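Local coordinates for protein lectin CEL-IV, C-type (Cucumaria echinata, PDB 3ALU) that binds galactose-containing sugars such as raffinose through a calcium ion, as a tetrameric C-type lectin carrying the EPN carbohydrate recognition motif, at residues 106-120 with 128-140. Residues are numbered along the deposited sequence; the frame is centred on the assembly and turned at random.
With CA (calcium ion), chain K; GLA (alpha-D-galactopyranose), chain E; FRU (beta-D-fructofuranose), chain B; EDO (1,2-ethanediol), chain I.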
ATOM      1  N   TYR A 106      26.037  -1.517  -7.403  1.00 16.72           N
ATOM      2  CA  TYR A 106      26.454  -0.667  -6.285  1.00 15.51           C
ATOM      3  C   TYR A 106      27.564  -1.357  -5.495  1.00 16.72           C
ATOM      4  O   TYR A 106      27.485  -2.544  -5.169  1.00 15.52           O
ATOM      5  CB  TYR A 106      25.286  -0.326  -5.339  1.00 14.92           C
ATOM      6  CG  TYR A 106      25.736   0.366  -4.090  1.00 15.24           C
ATOM      7  CD1 TYR A 106      25.803  -0.327  -2.867  1.00 14.50           C
ATOM      8  CD2 TYR A 106      26.124   1.727  -4.106  1.00 15.29           C
ATOM      9  CE1 TYR A 106      26.255   0.294  -1.710  1.00 13.86           C
ATOM     10  CE2 TYR A 106      26.581   2.356  -2.951  1.00 16.09           C
ATOM     11  CZ  TYR A 106      26.633   1.646  -1.752  1.00 16.21           C
ATOM     12  OH  TYR A 106      27.094   2.253  -0.609  1.00 16.91           O
ATOM     13  N   ASP A 107      28.575  -0.563  -5.194  1.00 16.44           N
ATOM     14  CA  ASP A 107      29.787  -0.971  -4.506  1.00 17.93           C
ATOM     15  C   ASP A 107      29.801  -0.375  -3.099  1.00 17.04           C
ATOM     16  O   ASP A 107      30.061   0.826  -2.930  1.00 17.14           O
ATOM     17  CB  ASP A 107      30.988  -0.440  -5.337  1.00 19.12           C
ATOM     18  CG  ASP A 107      32.311  -0.590  -4.640  1.00 23.97           C
ATOM     19  OD1 ASP A 107      33.357  -0.190  -5.249  1.00 27.16           O
ATOM     20  OD2 ASP A 107      32.343  -1.077  -3.498  1.00 20.13           O
ATOM     21  N   GLY A 108      29.524  -1.209  -2.079  1.00 15.60           N
ATOM     22  CA  GLY A 108      29.467  -0.728  -0.716  1.00 14.52           C
ATOM     23  C   GLY A 108      30.584  -1.244   0.174  1.00 13.46           C
ATOM     24  O   GLY A 108      30.518  -1.155   1.390  1.00 13.56           O
ATOM     25  N   TRP A 109      31.629  -1.772  -0.442  1.00 13.87           N
ATOM     26  CA  TRP A 109      32.727  -2.382   0.288  1.00 13.58           C
ATOM     27  C   TRP A 109      33.555  -1.352   1.081  1.00 14.91           C
ATOM     28  O   TRP A 109      33.892  -0.285   0.557  1.00 16.99           O
ATOM     29  CB  TRP A 109      33.663  -3.057  -0.715  1.00 14.08           C
ATOM     30  CG  TRP A 109      33.058  -4.220  -1.454  1.00 12.63           C
ATOM     31  CD1 TRP A 109      32.623  -4.226  -2.746  1.00 13.13           C
ATOM     32  CD2 TRP A 109      32.744  -5.512  -0.907  1.00 13.22           C
ATOM     33  NE1 TRP A 109      32.116  -5.482  -3.072  1.00 14.74           N
ATOM     34  CE2 TRP A 109      32.176  -6.283  -1.956  1.00 15.22           C
ATOM     35  CE3 TRP A 109      32.917  -6.099   0.354  1.00 13.66           C
ATOM     36  CZ2 TRP A 109      31.769  -7.624  -1.782  1.00 14.00           C
ATOM     37  CZ3 TRP A 109      32.514  -7.455   0.538  1.00 15.27           C
ATOM     38  CH2 TRP A 109      31.948  -8.192  -0.529  1.00 16.03           C
ATOM     39  N   VAL A 110      33.905  -1.686   2.316  1.00 15.43           N
ATOM     40  CA  VAL A 110      34.888  -0.917   3.106  1.00 16.48           C
ATOM     41  C   VAL A 110      36.178  -0.962   2.267  1.00 17.68           C
ATOM     42  O   VAL A 110      36.449  -1.964   1.595  1.00 16.56           O
ATOM     43  CB  VAL A 110      35.147  -1.602   4.472  1.00 17.60           C
ATOM     44  CG1 VAL A 110      36.371  -1.027   5.196  1.00 20.42           C
ATOM     45  CG2 VAL A 110      33.954  -1.439   5.360  1.00 18.42           C
ATOM     46  N   SER A 111      36.961   0.118   2.306  1.00 18.71           N
ATOM     47  CA  SER A 111      38.257   0.106   1.630  1.00 19.68           C
ATOM     48  C   SER A 111      39.108  -1.097   2.014  1.00 18.85           C
ATOM     49  O   SER A 111      39.227  -1.444   3.199  1.00 19.16           O
ATOM     50  CB  SER A 111      38.993   1.413   1.933  1.00 19.94           C
ATOM     51  OG  SER A 111      39.339   1.442   3.314  1.00 27.44           O
ATOM     52  N   GLY A 112      39.681  -1.749   0.994  1.00 19.19           N
ATOM     53  CA  GLY A 112      40.440  -2.999   1.179  1.00 19.73           C
ATOM     54  C   GLY A 112      39.667  -4.317   1.137  1.00 20.34           C
ATOM     55  O   GLY A 112      40.281  -5.409   1.194  1.00 20.75           O
ATOM     56  N   GLU A 113      38.330  -4.212   1.108  1.00 17.96           N
ATOM     57  CA  GLU A 113      37.421  -5.367   0.898  1.00 17.49           C
ATOM     58  C   GLU A 113      36.885  -5.381  -0.532  1.00 16.58           C
ATOM     59  O   GLU A 113      36.697  -4.325  -1.142  1.00 17.62           O
ATOM     60  CB  GLU A 113      36.236  -5.309   1.867  1.00 18.01           C
ATOM     61  CG  GLU A 113      36.588  -5.060   3.327  1.00 16.59           C
ATOM     62  CD  GLU A 113      37.262  -6.243   4.010  1.00 19.15           C
ATOM     63  OE1 GLU A 113      38.355  -6.049   4.590  1.00 18.32           O
ATOM     64  OE2 GLU A 113      36.700  -7.354   4.009  1.00 17.34           O
ATOM     65  N   PRO A 114      36.632  -6.581  -1.099  1.00 15.67           N
ATOM     66  CA  PRO A 114      36.836  -7.917  -0.521  1.00 15.99           C
ATOM     67  C   PRO A 114      38.292  -8.323  -0.540  1.00 16.51           C
ATOM     68  O   PRO A 114      39.017  -7.982  -1.486  1.00 17.27           O
ATOM     69  CB  PRO A 114      36.020  -8.844  -1.464  1.00 16.07           C
ATOM     70  CG  PRO A 114      35.928  -8.096  -2.745  1.00 16.63           C
ATOM     71  CD  PRO A 114      36.018  -6.626  -2.437  1.00 16.03           C
ATOM     72  N   ASN A 115      38.719  -9.039   0.485  1.00 15.84           N
ATOM     73  CA  ASN A 115      40.127  -9.460   0.569  1.00 17.40           C
ATOM     74  C   ASN A 115      40.279 -10.892   1.036  1.00 17.72           C
ATOM     75  O   ASN A 115      41.406 -11.361   1.312  1.00 18.41           O
ATOM     76  CB  ASN A 115      40.873  -8.493   1.498  1.00 16.34           C
ATOM     77  CG  ASN A 115      40.384  -8.564   2.931  1.00 19.59           C
ATOM     78  OD1 ASN A 115      39.274  -9.047   3.218  1.00 17.15           O
ATOM     79  ND2 ASN A 115      41.204  -8.095   3.855  1.00 25.27           N
ATOM     80  N   ASN A 116      39.153 -11.614   1.128  1.00 16.66           N
ATOM     81  CA  ASN A 116      39.156 -13.012   1.607  1.00 17.15           C
ATOM     82  C   ASN A 116      38.713 -14.007   0.549  1.00 15.86           C
ATOM     83  O   ASN A 116      38.417 -15.172   0.855  1.00 15.97           O
ATOM     84  CB  ASN A 116      38.337 -13.172   2.900  1.00 17.35           C
ATOM     85  CG  ASN A 116      38.996 -12.502   4.082  1.00 16.23           C
ATOM     86  OD1 ASN A 116      38.480 -11.535   4.639  1.00 16.73           O
ATOM     87  ND2 ASN A 116      40.201 -12.986   4.458  1.00 19.02           N
ATOM     88  N   GLY A 117      38.646 -13.562  -0.703  1.00 16.13           N
ATOM     89  CA  GLY A 117      38.381 -14.495  -1.824  1.00 16.82           C
ATOM     90  C   GLY A 117      39.457 -15.553  -1.995  1.00 16.47           C
ATOM     91  O   GLY A 117      40.570 -15.351  -1.507  1.00 17.39           O
ATOM     92  N   PRO A 118      39.156 -16.654  -2.730  1.00 16.32           N
ATOM     93  CA  PRO A 118      37.921 -16.872  -3.476  1.00 15.69           C
ATOM     94  C   PRO A 118      36.785 -17.320  -2.575  1.00 14.72           C
ATOM     95  O   PRO A 118      37.022 -17.793  -1.490  1.00 14.80           O
ATOM     96  CB  PRO A 118      38.261 -18.057  -4.395  1.00 15.27           C
ATOM     97  CG  PRO A 118      39.366 -18.817  -3.620  1.00 16.23           C
ATOM     98  CD  PRO A 118      40.179 -17.676  -3.058  1.00 16.54           C
ATOM     99  N   ASN A 119      35.568 -17.174  -3.061  1.00 13.05           N
ATOM    100  CA  ASN A 119      34.413 -17.791  -2.364  1.00 13.78           C
ATOM    101  C   ASN A 119      34.176 -17.308  -0.962  1.00 14.31           C
ATOM    102  O   ASN A 119      33.958 -18.096  -0.024  1.00 18.39           O
ATOM    103  CB  ASN A 119      34.462 -19.321  -2.502  1.00 15.29           C
ATOM    104  CG  ASN A 119      34.613 -19.746  -3.964  1.00 15.45           C
ATOM    105  OD1 ASN A 119      33.828 -19.319  -4.833  1.00 18.52           O
ATOM    106  ND2 ASN A 119      35.643 -20.554  -4.262  1.00 17.07           N
ATOM    107  N   SER A 120      34.162 -15.989  -0.821  1.00 13.34           N
ATOM    108  CA  SER A 120      33.821 -15.336   0.463  1.00 12.94           C
ATOM    109  C   SER A 120      32.411 -14.748   0.352  1.00 11.85           C
ATOM    110  O   SER A 120      31.827 -14.759  -0.728  1.00 12.49           O
ATOM    111  CB  SER A 120      34.810 -14.236   0.795  1.00 12.38           C
ATOM    112  OG  SER A 120      34.953 -13.335  -0.327  1.00 13.93           O
ATOM    113  N   ASP A 128      31.857   0.526  14.504  1.00 16.95           N
ATOM    114  CA  ASP A 128      32.362   1.859  14.181  1.00 18.22           C
ATOM    115  C   ASP A 128      33.559   1.875  13.241  1.00 18.40           C
ATOM    116  O   ASP A 128      33.809   2.893  12.629  1.00 18.29           O
ATOM    117  CB  ASP A 128      32.691   2.658  15.439  1.00 19.10           C
ATOM    118  CG  ASP A 128      31.468   3.056  16.214  1.00 20.50           C
ATOM    119  OD1 ASP A 128      31.631   3.397  17.390  1.00 23.23           O
ATOM    120  OD2 ASP A 128      30.352   3.054  15.665  1.00 22.37           O
ATOM    121  N   TYR A 129      34.256   0.753  13.105  1.00 18.54           N
ATOM    122  CA  TYR A 129      35.410   0.703  12.187  1.00 18.46           C
ATOM    123  C   TYR A 129      34.939   0.894  10.743  1.00 17.51           C
ATOM    124  O   TYR A 129      35.617   1.502   9.927  1.00 17.87           O
ATOM    125  CB  TYR A 129      36.156  -0.633  12.339  1.00 20.11           C
ATOM    126  CG  TYR A 129      37.396  -0.689  11.482  1.00 20.86           C
ATOM    127  CD1 TYR A 129      38.471   0.150  11.762  1.00 25.04           C
ATOM    128  CD2 TYR A 129      37.475  -1.555  10.400  1.00 22.61           C
ATOM    129  CE1 TYR A 129      39.608   0.151  10.968  1.00 22.95           C
ATOM    130  CE2 TYR A 129      38.632  -1.574   9.587  1.00 21.08           C
ATOM    131  CZ  TYR A 129      39.682  -0.727   9.912  1.00 23.38           C
ATOM    132  OH  TYR A 129      40.824  -0.710   9.156  1.00 26.40           O
ATOM    133  N   SER A 130      33.766   0.349  10.436  1.00 16.29           N
ATOM    134  CA  SER A 130      33.291   0.206   9.048  1.00 15.03           C
ATOM    135  C   SER A 130      32.030   1.007   8.746  1.00 14.26           C
ATOM    136  O   SER A 130      31.724   1.287   7.573  1.00 14.76           O
ATOM    137  CB  SER A 130      33.059  -1.301   8.797  1.00 16.55           C
ATOM    138  OG  SER A 130      32.615  -1.933  10.036  1.00 18.40           O
ATOM    139  N   ARG A 131      31.318   1.417   9.802  1.00 13.12           N
ATOM    140  CA  ARG A 131      30.129   2.293   9.671  1.00 14.16           C
ATOM    141  C   ARG A 131      29.068   1.728   8.731  1.00 13.34           C
ATOM    142  O   ARG A 131      28.367   2.472   8.049  1.00 14.72           O
ATOM    143  CB  ARG A 131      30.550   3.707   9.220  1.00 14.29           C
ATOM    144  CG  ARG A 131      31.490   4.412  10.191  1.00 16.01           C
ATOM    145  CD  ARG A 131      30.729   4.945  11.397  1.00 16.69           C
ATOM    146  NE  ARG A 131      31.642   5.442  12.441  1.00 16.88           N
ATOM    147  CZ  ARG A 131      31.229   5.870  13.632  1.00 18.11           C
ATOM    148  NH1 ARG A 131      29.921   5.922  13.897  1.00 19.28           N
ATOM    149  NH2 ARG A 131      32.113   6.276  14.529  1.00 19.86           N
ATOM    150  N   GLY A 132      28.939   0.400   8.741  1.00 12.81           N
ATOM    151  CA  GLY A 132      27.910  -0.300   7.938  1.00 12.80           C
ATOM    152  C   GLY A 132      28.410  -0.775   6.575  1.00 11.82           C
ATOM    153  O   GLY A 132      27.780  -1.610   5.917  1.00 12.81           O
ATOM    154  N   PHE A 133      29.515  -0.222   6.074  1.00 11.65           N
ATOM    155  CA  PHE A 133      29.975  -0.686   4.786  1.00 11.68           C
ATOM    156  C   PHE A 133      30.448  -2.138   4.890  1.00 11.68           C
ATOM    157  O   PHE A 133      30.649  -2.663   6.018  1.00 12.51           O
ATOM    158  CB  PHE A 133      31.096   0.270   4.282  1.00 12.20           C
ATOM    159  CG  PHE A 133      30.580   1.636   3.948  1.00 13.97           C
ATOM    160  CD1 PHE A 133      30.949   2.740   4.723  1.00 14.99           C
ATOM    161  CD2 PHE A 133      29.692   1.819   2.893  1.00 16.15           C
ATOM    162  CE1 PHE A 133      30.454   4.020   4.417  1.00 16.82           C
ATOM    163  CE2 PHE A 133      29.181   3.087   2.591  1.00 19.44           C
ATOM    164  CZ  PHE A 133      29.564   4.185   3.384  1.00 16.32           C
ATOM    165  N   TRP A 134      30.640  -2.788   3.745  1.00 12.49           N
ATOM    166  CA  TRP A 134      30.677  -4.260   3.753  1.00 12.92           C
ATOM    167  C   TRP A 134      32.068  -4.838   3.990  1.00 14.72           C
ATOM    168  O   TRP A 134      33.075  -4.286   3.507  1.00 13.85           O
ATOM    169  CB  TRP A 134      30.137  -4.866   2.459  1.00 12.96           C
ATOM    170  CG  TRP A 134      28.910  -4.232   1.921  1.00 12.05           C
ATOM    171  CD1 TRP A 134      27.930  -3.618   2.638  1.00 11.86           C
ATOM    172  CD2 TRP A 134      28.526  -4.176   0.551  1.00 12.32           C
ATOM    173  NE1 TRP A 134      26.955  -3.157   1.781  1.00 10.66           N
ATOM    174  CE2 TRP A 134      27.284  -3.495   0.491  1.00 11.78           C
ATOM    175  CE3 TRP A 134      29.090  -4.683  -0.652  1.00 10.28           C
ATOM    176  CZ2 TRP A 134      26.607  -3.222  -0.735  1.00 11.43           C
ATOM    177  CZ3 TRP A 134      28.420  -4.418  -1.869  1.00 12.84           C
ATOM    178  CH2 TRP A 134      27.187  -3.690  -1.901  1.00 13.03           C
ATOM    179  N   ALA A 135      32.090  -5.975   4.676  1.00 14.09           N
ATOM    180  CA  ALA A 135      33.299  -6.799   4.790  1.00 14.91           C
ATOM    181  C   ALA A 135      33.016  -8.116   4.101  1.00 14.80           C
ATOM    182  O   ALA A 135      31.863  -8.573   4.097  1.00 13.64           O
ATOM    183  CB  ALA A 135      33.645  -7.057   6.260  1.00 17.04           C
ATOM    184  N   ASP A 136      34.030  -8.747   3.509  1.00 13.66           N
ATOM    185  CA  ASP A 136      33.821 -10.144   3.106  1.00 13.93           C
ATOM    186  C   ASP A 136      34.394 -11.080   4.157  1.00 14.13           C
ATOM    187  O   ASP A 136      35.384 -10.735   4.842  1.00 14.94           O
ATOM    188  CB  ASP A 136      34.334 -10.479   1.691  1.00 13.58           C
ATOM    189  CG  ASP A 136      35.876 -10.551   1.599  1.00 14.35           C
ATOM    190  OD1 ASP A 136      36.582  -9.790   2.277  1.00 15.34           O
ATOM    191  OD2 ASP A 136      36.380 -11.361   0.789  1.00 14.41           O
ATOM    192  N   VAL A 137      33.708 -12.204   4.319  1.00 13.78           N
ATOM    193  CA  VAL A 137      34.041 -13.152   5.385  1.00 13.53           C
ATOM    194  C   VAL A 137      33.915 -14.558   4.845  1.00 13.31           C
ATOM    195  O   VAL A 137      33.268 -14.803   3.839  1.00 13.61           O
ATOM    196  CB  VAL A 137      33.072 -13.002   6.614  1.00 14.06           C
ATOM    197  CG1 VAL A 137      33.117 -11.596   7.249  1.00 15.46           C
ATOM    198  CG2 VAL A 137      31.618 -13.421   6.266  1.00 14.39           C
ATOM    199  N   TYR A 138      34.524 -15.518   5.548  1.00 14.07           N
ATOM    200  CA  TYR A 138      34.321 -16.913   5.168  1.00 14.45           C
ATOM    201  C   TYR A 138      32.918 -17.352   5.580  1.00 15.17           C
ATOM    202  O   TYR A 138      32.377 -16.898   6.608  1.00 15.55           O
ATOM    203  CB  TYR A 138      35.445 -17.813   5.759  1.00 15.14           C
ATOM    204  CG  TYR A 138      36.768 -17.393   5.201  1.00 18.45           C
ATOM    205  CD1 TYR A 138      37.762 -16.893   6.022  1.00 21.12           C
ATOM    206  CD2 TYR A 138      36.976 -17.409   3.818  1.00 21.20           C
ATOM    207  CE1 TYR A 138      38.984 -16.434   5.472  1.00 20.08           C
ATOM    208  CE2 TYR A 138      38.174 -16.970   3.270  1.00 21.03           C
ATOM    209  CZ  TYR A 138      39.161 -16.488   4.110  1.00 20.44           C
ATOM    210  OH  TYR A 138      40.349 -16.023   3.570  1.00 19.79           O
ATOM    211  N   SER A 139      32.361 -18.230   4.761  1.00 15.24           N
ATOM    212  CA  SER A 139      30.931 -18.556   4.770  1.00 16.33           C
ATOM    213  C   SER A 139      30.498 -19.323   5.997  1.00 17.34           C
ATOM    214  O   SER A 139      29.306 -19.447   6.283  1.00 15.60           O
ATOM    215  CB  SER A 139      30.563 -19.343   3.516  1.00 17.14           C
ATOM    216  OG  SER A 139      31.152 -20.640   3.522  1.00 19.04           O
ATOM    217  N   ASN A 140      31.456 -19.860   6.732  1.00 17.37           N
ATOM    218  CA  ASN A 140      31.095 -20.608   7.918  1.00 19.01           C
ATOM    219  C   ASN A 140      30.869 -19.701   9.129  1.00 19.04           C
ATOM    220  O   ASN A 140      30.440 -20.180  10.193  1.00 19.90           O
ATOM    221  CB  ASN A 140      32.212 -21.585   8.235  1.00 19.85           C
ATOM    222  CG  ASN A 140      33.460 -20.855   8.696  1.00 25.70           C
ATOM    223  OD1 ASN A 140      34.033 -20.073   7.942  1.00 26.47           O
ATOM    224  ND2 ASN A 140      33.842 -21.041   9.958  1.00 31.33           N
TER
HETATM  225 CA    CA K 201      37.452  -9.512   4.521  1.00 16.13          CA
HETATM  226  C1  GLA E   3      39.075  -9.331   9.594  1.00 28.74           C
HETATM  227  C2  GLA E   3      39.439  -9.242   8.106  1.00 25.73           C
HETATM  228  C3  GLA E   3      38.764  -8.080   7.396  1.00 22.26           C
HETATM  229  C4  GLA E   3      37.247  -8.102   7.623  1.00 21.18           C
HETATM  230  C5  GLA E   3      36.965  -8.237   9.134  1.00 23.42           C
HETATM  231  C6  GLA E   3      35.466  -8.356   9.453  1.00 23.53           C
HETATM  232  O2  GLA E   3      40.865  -9.062   7.955  1.00 25.36           O
HETATM  233  O3  GLA E   3      39.077  -8.138   5.996  1.00 18.19           O
HETATM  234  O4  GLA E   3      36.733  -9.242   6.925  1.00 19.04           O
HETATM  235  O5  GLA E   3      37.620  -9.396   9.680  1.00 27.20           O
HETATM  236  O6  GLA E   3      34.999  -9.590   8.902  1.00 23.22           O
HETATM  237  C1  FRU B   1      42.830  -2.293  12.045  1.00 41.41           C
HETATM  238  C2  FRU B   1      42.806  -3.687  11.398  1.00 41.57           C
HETATM  239  C3  FRU B   1      44.196  -4.098  10.899  1.00 40.29           C
HETATM  240  C4  FRU B   1      43.876  -5.088   9.789  1.00 40.51           C
HETATM  241  C5  FRU B   1      42.528  -4.624   9.234  1.00 41.12           C
HETATM  242  C6  FRU B   1      41.599  -5.814   9.026  1.00 40.26           C
HETATM  243  O1  FRU B   1      43.247  -1.311  11.082  1.00 41.72           O
HETATM  244  O2  FRU B   1      42.313  -4.665  12.334  1.00 40.38           O
HETATM  245  O3  FRU B   1      45.021  -4.673  11.923  1.00 39.32           O
HETATM  246  O4  FRU B   1      44.887  -5.122   8.769  1.00 39.43           O
HETATM  247  O5  FRU B   1      41.971  -3.719  10.212  1.00 40.73           O
HETATM  248  O6  FRU B   1      41.643  -6.216   7.658  1.00 41.67           O
HETATM  249  C1  EDO I 159      37.226 -13.700   7.127  1.00 29.77           C
HETATM  250  O1  EDO I 159      36.152 -14.396   7.770  1.00 23.24           O
HETATM  251  C2  EDO I 159      37.523 -12.387   7.818  1.00 32.53           C
HETATM  252  O2  EDO I 159      38.489 -12.662   8.829  1.00 36.95           O
HETATM  253  O   HOH W   1      41.317 -16.452   0.975  1.00 18.98           O
HETATM  254  O   HOH W   2      33.940 -18.872   2.487  1.00 19.07           O
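Asp136 and Glu113 meet at the calcium ion, Asp136 OD1 lying 2.4 Å and Glu113 OE2 2.3 Å from it; these two oxygens are 3.0 Å apart, held together by the ion and not by a hydrogen bond. Asn115 and Asn116 join through their side chains, Asp136 adds its backbone O, and galactose O3 and O4 complete the shell. Asp136 CG sits between its backbone N and carbonyl carbon (chi1 73°), which turns the carboxylate to the ion and the N-H groups of Asn115 and Asn116. Asn115 N donates to Asp136 OD1 (2.9 Å) from above the carboxylate plane; Asp136 OD2 accepts Asn116 N on its syn lone pair and Ser120 OG (2.7 Å) on the anti one. Glu113 OE2 accepts Asp136 N (3.1 Å) on its anti lone pair. Glu113, Pro114 and Asn115 form the EPN motif of the C-type lectin fold, with a cis peptide before Pro114; Gln82 also hydrogen-bonds the galactose. Beyond the ion, Trp109 and Trp134 share a single beta bridge: Trp134 N donates to Gly108 O (164°) and Val110 N to Trp134 O. The Trp134 edge meets the Trp109 face (planes at 78°), Trp134 CE3 3.7 Å above the Trp109 ring plane and Pro114 CD over the opposite face. Gly108 CA makes a CH-pi contact 3.6 Å from the centroid of Trp134's six-membered ring, and Val110 CG2 packs on Phe133 CB.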